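Beta-N-acetylhexosaminidase (Arthrobacter aurescens, PDB 3RCN) probably catalyses the hydrolysis of terminal non-reducing N-acetyl-D-hexosamine residues in N-acetyl-beta-D-hexosaminides, as a member of glycosyl hydrolase family 20. Local coordinates at residues 142-147 and 451-456; 169-174 and 239-244; 378-383 and 397-402. One frame throughout, in Å; residues are numbered along the deposited sequence.

Contact 1 of 3, residues 142-147 and 451-456; sequences GTMLDV and GAQANI
G142 pairs with Q453 where the first strand of the catalytic barrel lies parallel to the last, the pairing that closes a (beta/alpha)8 barrel. Its N donates to A452 O at 3.0 Å, and its O takes a weak bond from A454 N. The CG of Q453 lies alongside this peptide. T143 turns to the outer face of the sheet, where its methyl CG2, anti to the backbone N (chi1 -64° for OG1), meets the CD1 tip of I456 at 3.8 Å. At M144, a selenomethionine, both backbone N and O bond to strand 451-456: N donates to A454 O at 2.7 Å, while O receives I456 N at 3.2 Å from 41° above the carbonyl plane. The M144 side chain faces the barrel interior beside N455. Its bend at chi2 and chi3 brings the terminal CE to 3.5 Å from I456 O. Next to it, Q453 NE2 donates to a lone pair of N455 OD1 at 2.8 Å, within the plane of both amides. That bond fixes which way the N455 amide is turned, and OE1 of Q453 is held in turn by Y140 OH. L145 pairs with I456, and D146 N ends the series on I456 O at 3.2 Å. The carboxylate of D146 is engaged elsewhere, by A148 N and R149. N455 lies about 10 Å, side chain to side chain, from E316, the predicted proton donor. Strand 171-178 flanks 140-146 on its other edge, and F160 of helix 154-166 covers T143, L145 and I456, with helix 474-483 packed against T143 and A452.

Contact 2 of 3, residues 169-174 and 239-244; sequences LNVLHL and TVIPEI
E243 OE1 is gripped by two histidines: H173 NE2 donates to it at 2.6 Å, and H175 ND1 forms a second hydrogen bond. The pair sits where the second and third strands of the (beta/alpha)8 barrel run parallel, H173 and E243 both reaching into the interior. H173 has CG anti to the backbone N (chi1 174°), and the extended E243 chain brings its carboxylate to the ring edge, the two planes 71° apart. The oxygen is met on its anti side, with NE2 34° out of the carboxylate plane. OE2 bonds to W365 NE1, so both oxygens have partners; the W365 ring also meets that of H173. An alanine at H173 would probably leave E243 OE1 with one partner fewer and the carboxylate freer to turn, while opening a gap beside W365. E243 is about 9 Å, side chain to side chain, from the predicted proton donor E316. Beneath this polar network, V171 CG1 touches I241 CD1 at 3.7 Å. On the opposite face of the sheet, L172 and L174 pack against V240, L174 CD2 lying 4.1 Å from V240 CG1. At the start of the strands T239 N donates to N170 O, and a water joins that same oxygen to T239 OG1, 2.8 Å from the hydroxyl.

Contact 3 of 3, residues 378-383 and 397-402; sequences LVASWR and DVVMCP
L378, its CG anti to the backbone N (chi1 173°), reaches across to V399, its CD1 3.7 Å from V399 CG1 and also over D397 O, the two side chains meeting at about a right angle. On the same face A380 CB touches both V399 CG2 (4.0 Å) and C401 SG (3.9 Å). On the reverse face S381 CB lies 4.1 Å from SE of the selenomethionine M400. The parallel backbones set this register: V379 N donates to D397 O at 2.7 Å, V399 N to V379 O, S381 N to V399 O, and C401 N to S381 O, the last from 41° above the carbonyl plane. Beyond the strands the chains stay together, with the CA of W382 3.2 Å from C401 O. R383 folds back over the W382 indole, its CG above the ring centre, and its guanidinium is anchored by a salt bridge to D366. The connection is a beta-alpha-beta crossover through helix 385-393, which packs on V398, while Y140 and L450 cover L378 and V399 on the other face. W382 lies about 7 Å, side chain to side chain, from the predicted proton donor E316. Backbone bonds and apolar contacts thus join the strands, whereas W382 and R383 lie just past the C-terminal end of strand 378-381, consistent with the usual place of a barrel active site.

All three contacts are parallel strand pairings of one eight-stranded barrel within the catalytic domain. Contact 1 joins the first strand to the last, and along the chain it encloses contact 2 and then contact 3, which follow in series. Contacts 1 and 2 have centres about 8 Å apart and adjoin through neighbouring strands, 140-146 and 171-178. Contacts 1 and 3, about 11 Å apart between centres, meet through strands 449-456 and 397-400. Contacts 2 and 3 do not touch, their nearest atoms about 5 Å apart. The principle illustrated is that contact 1 closes the barrel while contacts 2 and 3 join strands successive in it, together placing residues around one interior, near the predicted proton donor E316.

Contact 1 of 3, residues 142-147 and 451-456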
loop_
_atom_site.group_PDB
_atom_site.type_symbol
_atom_site.label_atom_id
_atom_site.label_comp_id
_atom_site.label_asym_id
_atom_site.label_seq_id
_atom_site.Cartn_x
_atom_site.Cartn_y
_atom_site.Cartn_z
ATOM N N GLY A 142 9.983 -15.467 13.092
ATOM C CA GLY A 142 10.210 -15.031 11.736
ATOM C C GLY A 142 9.043 -15.079 10.792
ATOM O O GLY A 142 8.051 -15.752 11.042
ATOM N N THR A 143 9.217 -14.418 9.656
ATOM C CA THR A 143 8.384 -14.626 8.492
ATOM C C THR A 143 9.276 -14.420 7.289
ATOM O O THR A 143 10.082 -13.480 7.239
ATOM C CB THR A 143 7.220 -13.605 8.399
ATOM O OG1 THR A 143 6.335 -13.771 9.513
ATOM C CG2 THR A 143 6.447 -13.815 7.121
HETATM N N MSE A 144 9.115 -15.282 6.305
HETATM C CA MSE A 144 9.799 -15.089 5.047
HETATM C C MSE A 144 8.827 -14.576 4.010
HETATM O O MSE A 144 7.670 -14.973 3.963
HETATM C CB MSE A 144 10.404 -16.384 4.562
HETATM C CG MSE A 144 11.442 -16.167 3.510
HETATM SE SE MSE A 144 11.379 -17.580 2.201
HETATM C CE MSE A 144 9.747 -16.990 1.319
ATOM N N LEU A 145 9.318 -13.687 3.174
ATOM C CA LEU A 145 8.507 -13.084 2.158
ATOM C C LEU A 145 9.221 -13.256 0.832
ATOM O O LEU A 145 10.328 -12.748 0.648
ATOM C CB LEU A 145 8.342 -11.609 2.484
ATOM C CG LEU A 145 7.531 -10.766 1.509
ATOM C CD1 LEU A 145 6.221 -11.480 1.138
ATOM C CD2 LEU A 145 7.287 -9.398 2.126
ATOM N N ASP A 146 8.590 -13.955 -0.106
ATOM C CA ASP A 146 9.209 -14.153 -1.402
ATOM C C ASP A 146 8.735 -13.009 -2.327
ATOM O O ASP A 146 7.582 -12.952 -2.757
ATOM C CB ASP A 146 8.732 -15.515 -1.916
ATOM C CG ASP A 146 9.150 -15.798 -3.345
ATOM O OD1 ASP A 146 10.006 -15.061 -3.883
ATOM O OD2 ASP A 146 8.612 -16.779 -3.918
ATOM N N VAL A 147 9.645 -12.082 -2.599
ATOM C CA VAL A 147 9.429 -11.024 -3.572
ATOM C C VAL A 147 10.104 -11.308 -4.910
ATOM O O VAL A 147 10.121 -10.475 -5.809
ATOM C CB VAL A 147 9.851 -9.668 -3.025
ATOM C CG1 VAL A 147 9.185 -9.437 -1.684
ATOM C CG2 VAL A 147 11.364 -9.597 -2.911
ATOM N N GLY A 451 14.588 -20.321 17.331
ATOM C CA GLY A 451 13.174 -20.068 17.128
ATOM C C GLY A 451 12.605 -20.722 15.876
ATOM O O GLY A 451 13.095 -21.761 15.400
ATOM N N ALA A 452 11.541 -20.114 15.362
ATOM C CA ALA A 452 10.821 -20.646 14.209
ATOM C C ALA A 452 10.481 -19.555 13.194
ATOM O O ALA A 452 10.664 -18.367 13.458
ATOM C CB ALA A 452 9.556 -21.394 14.651
ATOM N N GLN A 453 10.040 -19.973 12.013
ATOM C CA GLN A 453 9.719 -19.033 10.957
ATOM C C GLN A 453 8.634 -19.586 10.029
ATOM O O GLN A 453 8.613 -20.777 9.726
ATOM C CB GLN A 453 11.008 -18.719 10.207
ATOM C CG GLN A 453 10.877 -18.041 8.884
ATOM C CD GLN A 453 12.237 -17.902 8.224
ATOM O OE1 GLN A 453 13.159 -17.330 8.807
ATOM N NE2 GLN A 453 12.381 -18.449 7.018
ATOM N N ALA A 454 7.736 -18.719 9.576
ATOM C CA ALA A 454 6.742 -19.112 8.588
ATOM C C ALA A 454 7.152 -18.561 7.221
ATOM O O ALA A 454 7.595 -17.416 7.113
ATOM C CB ALA A 454 5.363 -18.598 8.982
ATOM N N ASN A 455 7.016 -19.383 6.184
ATOM C CA ASN A 455 7.432 -18.993 4.837
ATOM C C ASN A 455 6.250 -18.802 3.893
ATOM O O ASN A 455 5.362 -19.650 3.819
ATOM C CB ASN A 455 8.403 -20.023 4.241
ATOM C CG ASN A 455 9.689 -20.147 5.045
ATOM O OD1 ASN A 455 10.042 -19.250 5.798
ATOM N ND2 ASN A 455 10.395 -21.260 4.878
ATOM N N ILE A 456 6.241 -17.678 3.184
ATOM C CA ILE A 456 5.227 -17.424 2.174
ATOM C C ILE A 456 5.871 -17.367 0.783
ATOM O O ILE A 456 6.465 -16.352 0.399
ATOM C CB ILE A 456 4.568 -16.061 2.484
ATOM C CG1 ILE A 456 4.221 -15.986 3.979
ATOM C CG2 ILE A 456 3.352 -15.811 1.603
ATOM C CD1 ILE A 456 3.867 -14.594 4.455
#

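Contact 2 of 3, residues 169-174 and 239-244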
loop_
_atom_site.group_PDB
_atom_site.type_symbol
_atom_site.label_atom_id
_atom_site.label_comp_id
_atom_site.label_asym_id
_atom_site.label_seq_id
_atom_site.Cartn_x
_atom_site.Cartn_y
_atom_site.Cartn_z
ATOM N N LEU A 169 6.298 -10.140 15.796
ATOM C CA LEU A 169 7.272 -10.865 14.997
ATOM C C LEU A 169 8.493 -9.976 14.838
ATOM O O LEU A 169 8.351 -8.796 14.515
ATOM C CB LEU A 169 6.693 -11.231 13.630
ATOM C CG LEU A 169 5.505 -12.196 13.734
ATOM C CD1 LEU A 169 4.720 -12.285 12.443
ATOM C CD2 LEU A 169 5.956 -13.579 14.175
ATOM N N ASN A 170 9.670 -10.515 15.181
ATOM C CA ASN A 170 10.938 -9.796 15.037
ATOM C C ASN A 170 11.866 -10.086 13.840
ATOM O O ASN A 170 12.896 -9.438 13.707
ATOM C CB ASN A 170 11.723 -9.823 16.345
ATOM C CG ASN A 170 12.151 -11.209 16.733
ATOM O OD1 ASN A 170 11.966 -12.165 15.979
ATOM N ND2 ASN A 170 12.740 -11.329 17.916
ATOM N N VAL A 171 11.532 -11.034 12.968
ATOM C CA VAL A 171 12.434 -11.305 11.843
ATOM C C VAL A 171 11.710 -11.383 10.525
ATOM O O VAL A 171 10.688 -12.055 10.399
ATOM C CB VAL A 171 13.300 -12.623 12.011
ATOM C CG1 VAL A 171 14.164 -12.851 10.785
ATOM C CG2 VAL A 171 14.192 -12.543 13.215
ATOM N N LEU A 172 12.255 -10.694 9.535
ATOM C CA LEU A 172 11.704 -10.745 8.193
ATOM C C LEU A 172 12.796 -11.235 7.290
ATOM O O LEU A 172 13.840 -10.580 7.127
ATOM C CB LEU A 172 11.235 -9.368 7.708
ATOM C CG LEU A 172 11.008 -9.300 6.185
ATOM C CD1 LEU A 172 9.755 -10.072 5.754
ATOM C CD2 LEU A 172 10.926 -7.863 5.716
ATOM N N HIS A 173 12.546 -12.397 6.709
ATOM C CA HIS A 173 13.507 -13.020 5.831
ATOM C C HIS A 173 13.038 -12.695 4.410
ATOM O O HIS A 173 11.952 -13.098 3.988
ATOM C CB HIS A 173 13.563 -14.520 6.129
ATOM C CG HIS A 173 14.413 -15.306 5.182
ATOM N ND1 HIS A 173 15.082 -16.451 5.563
ATOM C CD2 HIS A 173 14.689 -15.129 3.867
ATOM C CE1 HIS A 173 15.734 -16.943 4.525
ATOM N NE2 HIS A 173 15.510 -16.159 3.484
ATOM N N LEU A 174 13.855 -11.928 3.697
ATOM C CA LEU A 174 13.442 -11.315 2.448
ATOM C C LEU A 174 14.068 -12.040 1.278
ATOM O O LEU A 174 15.240 -11.847 0.996
ATOM C CB LEU A 174 13.932 -9.872 2.449
ATOM C CG LEU A 174 13.192 -8.898 1.546
ATOM C CD1 LEU A 174 11.715 -8.986 1.828
ATOM C CD2 LEU A 174 13.692 -7.491 1.779
ATOM N N THR A 239 14.390 -7.499 12.389
ATOM C CA THR A 239 15.658 -7.695 11.711
ATOM C C THR A 239 15.326 -8.171 10.298
ATOM O O THR A 239 14.472 -9.043 10.123
ATOM C CB THR A 239 16.527 -8.724 12.469
ATOM O OG1 THR A 239 16.932 -8.168 13.727
ATOM C CG2 THR A 239 17.772 -9.110 11.664
ATOM N N VAL A 240 15.954 -7.565 9.294
ATOM C CA VAL A 240 15.733 -7.990 7.915
ATOM C C VAL A 240 16.911 -8.829 7.411
ATOM O O VAL A 240 18.008 -8.310 7.182
ATOM C CB VAL A 240 15.544 -6.793 6.965
ATOM C CG1 VAL A 240 15.396 -7.283 5.539
ATOM C CG2 VAL A 240 14.314 -5.967 7.363
ATOM N N ILE A 241 16.672 -10.124 7.229
ATOM C CA ILE A 241 17.682 -11.023 6.686
ATOM C C ILE A 241 17.484 -11.185 5.180
ATOM O O ILE A 241 16.511 -11.787 4.735
ATOM C CB ILE A 241 17.583 -12.394 7.350
ATOM C CG1 ILE A 241 18.025 -12.308 8.814
ATOM C CG2 ILE A 241 18.391 -13.429 6.568
ATOM C CD1 ILE A 241 17.611 -13.525 9.640
ATOM N N PRO A 242 18.389 -10.613 4.385
ATOM C CA PRO A 242 18.252 -10.725 2.932
ATOM C C PRO A 242 18.736 -12.078 2.484
ATOM O O PRO A 242 19.606 -12.657 3.123
ATOM C CB PRO A 242 19.190 -9.645 2.417
ATOM C CG PRO A 242 20.280 -9.585 3.471
ATOM C CD PRO A 242 19.602 -9.881 4.783
ATOM N N GLU A 243 18.189 -12.582 1.393
ATOM C CA GLU A 243 18.677 -13.825 0.841
ATOM C C GLU A 243 19.009 -13.625 -0.620
ATOM O O GLU A 243 18.167 -13.164 -1.392
ATOM C CB GLU A 243 17.647 -14.942 0.989
ATOM C CG GLU A 243 18.114 -16.278 0.422
ATOM C CD GLU A 243 17.037 -17.349 0.466
ATOM O OE1 GLU A 243 15.974 -17.108 1.078
ATOM O OE2 GLU A 243 17.242 -18.434 -0.119
ATOM N N ILE A 244 20.249 -13.941 -0.988
ATOM C CA ILE A 244 20.594 -14.128 -2.387
ATOM C C ILE A 244 20.872 -15.607 -2.575
ATOM O O ILE A 244 21.893 -16.110 -2.128
ATOM C CB ILE A 244 21.829 -13.321 -2.783
ATOM C CG1 ILE A 244 21.518 -11.815 -2.752
ATOM C CG2 ILE A 244 22.269 -13.713 -4.167
ATOM C CD1 ILE A 244 21.560 -11.210 -1.378
HETATM O O HOH W 1 14.995 -7.937 15.692
#

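Contact 3 of 3, residues 378-383 and 397-402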
loop_
_atom_site.group_PDB
_atom_site.type_symbol
_atom_site.label_atom_id
_atom_site.label_comp_id
_atom_site.label_asym_id
_atom_site.label_seq_id
_atom_site.Cartn_x
_atom_site.Cartn_y
_atom_site.Cartn_z
ATOM N N LEU A 378 23.592 -20.432 10.572
ATOM C CA LEU A 378 22.211 -20.675 10.922
ATOM C C LEU A 378 21.582 -21.563 9.858
ATOM O O LEU A 378 21.668 -21.270 8.655
ATOM C CB LEU A 378 21.463 -19.344 10.968
ATOM C CG LEU A 378 19.953 -19.407 11.149
ATOM C CD1 LEU A 378 19.647 -20.142 12.436
ATOM C CD2 LEU A 378 19.403 -18.005 11.191
ATOM N N VAL A 379 20.954 -22.648 10.299
ATOM C CA VAL A 379 20.206 -23.492 9.393
ATOM C C VAL A 379 18.704 -23.267 9.519
ATOM O O VAL A 379 18.157 -23.294 10.612
ATOM C CB VAL A 379 20.509 -24.969 9.631
ATOM C CG1 VAL A 379 19.798 -25.830 8.583
ATOM C CG2 VAL A 379 21.995 -25.193 9.577
ATOM N N ALA A 380 18.034 -23.067 8.391
ATOM C CA ALA A 380 16.578 -23.017 8.398
ATOM C C ALA A 380 16.064 -24.370 7.926
ATOM O O ALA A 380 16.122 -24.698 6.736
ATOM C CB ALA A 380 16.082 -21.914 7.476
ATOM N N SER A 381 15.517 -25.133 8.863
ATOM C CA SER A 381 15.180 -26.520 8.600
ATOM C C SER A 381 13.735 -26.695 8.154
ATOM O O SER A 381 12.807 -26.541 8.955
ATOM C CB SER A 381 15.402 -27.354 9.859
ATOM O OG SER A 381 15.011 -28.692 9.612
ATOM N N TRP A 382 13.563 -27.059 6.887
ATOM C CA TRP A 382 12.249 -27.332 6.320
ATOM C C TRP A 382 11.850 -28.808 6.427
ATOM O O TRP A 382 10.698 -29.169 6.171
ATOM C CB TRP A 382 12.228 -26.888 4.862
ATOM C CG TRP A 382 13.391 -27.397 4.107
ATOM C CD1 TRP A 382 14.595 -26.779 3.938
ATOM C CD2 TRP A 382 13.480 -28.649 3.427
ATOM N NE1 TRP A 382 15.429 -27.569 3.183
ATOM C CE2 TRP A 382 14.768 -28.725 2.859
ATOM C CE3 TRP A 382 12.595 -29.716 3.242
ATOM C CZ2 TRP A 382 15.192 -29.824 2.120
ATOM C CZ3 TRP A 382 13.016 -30.802 2.506
ATOM C CH2 TRP A 382 14.304 -30.851 1.956
ATOM N N ARG A 383 12.800 -29.659 6.811
ATOM C CA ARG A 383 12.502 -31.056 7.093
ATOM C C ARG A 383 11.874 -31.138 8.487
ATOM O O ARG A 383 11.715 -30.124 9.169
ATOM C CB ARG A 383 13.777 -31.899 7.022
ATOM C CG ARG A 383 14.885 -31.299 6.145
ATOM C CD ARG A 383 16.087 -32.243 6.002
ATOM N NE ARG A 383 15.929 -33.150 4.867
ATOM C CZ ARG A 383 16.768 -33.236 3.835
ATOM N NH1 ARG A 383 17.861 -32.482 3.787
ATOM N NH2 ARG A 383 16.516 -34.089 2.849
ATOM N N ASP A 397 23.377 -23.434 14.580
ATOM C CA ASP A 397 22.163 -22.840 15.148
ATOM C C ASP A 397 20.987 -23.089 14.211
ATOM O O ASP A 397 21.131 -23.058 12.998
ATOM C CB ASP A 397 22.325 -21.340 15.407
ATOM C CG ASP A 397 23.190 -21.043 16.621
ATOM O OD1 ASP A 397 23.340 -21.931 17.490
ATOM O OD2 ASP A 397 23.721 -19.917 16.709
ATOM N N VAL A 398 19.824 -23.340 14.785
ATOM C CA VAL A 398 18.676 -23.779 14.016
ATOM C C VAL A 398 17.450 -22.870 14.228
ATOM O O VAL A 398 17.228 -22.347 15.320
ATOM C CB VAL A 398 18.323 -25.221 14.414
ATOM C CG1 VAL A 398 17.008 -25.668 13.789
ATOM C CG2 VAL A 398 19.453 -26.152 14.032
ATOM N N VAL A 399 16.681 -22.665 13.163
ATOM C CA VAL A 399 15.333 -22.130 13.263
ATOM C C VAL A 399 14.421 -23.077 12.487
ATOM O O VAL A 399 14.759 -23.493 11.377
ATOM C CB VAL A 399 15.238 -20.707 12.693
ATOM C CG1 VAL A 399 16.140 -19.778 13.469
ATOM C CG2 VAL A 399 15.629 -20.694 11.242
HETATM N N MSE A 400 13.289 -23.452 13.077
HETATM C CA MSE A 400 12.388 -24.399 12.424
HETATM C C MSE A 400 11.377 -23.718 11.496
HETATM O O MSE A 400 10.711 -22.745 11.863
HETATM C CB MSE A 400 11.640 -25.244 13.452
HETATM C CG MSE A 400 12.538 -26.015 14.382
HETATM SE SE MSE A 400 13.525 -27.419 13.456
HETATM C CE MSE A 400 11.977 -28.338 12.670
ATOM N N CYS A 401 11.304 -24.227 10.275
ATOM C CA CYS A 401 10.246 -23.886 9.354
ATOM C C CYS A 401 9.870 -25.116 8.550
ATOM O O CYS A 401 10.171 -25.205 7.362
ATOM C CB CYS A 401 10.671 -22.742 8.433
ATOM S SG CYS A 401 12.345 -22.855 7.790
ATOM N N PRO A 402 9.219 -26.084 9.201
ATOM C CA PRO A 402 8.863 -27.339 8.525
ATOM C C PRO A 402 7.947 -27.078 7.334
ATOM O O PRO A 402 6.982 -26.336 7.468
ATOM C CB PRO A 402 8.113 -28.125 9.603
ATOM C CG PRO A 402 8.493 -27.487 10.898
ATOM C CD PRO A 402 8.774 -26.050 10.602
#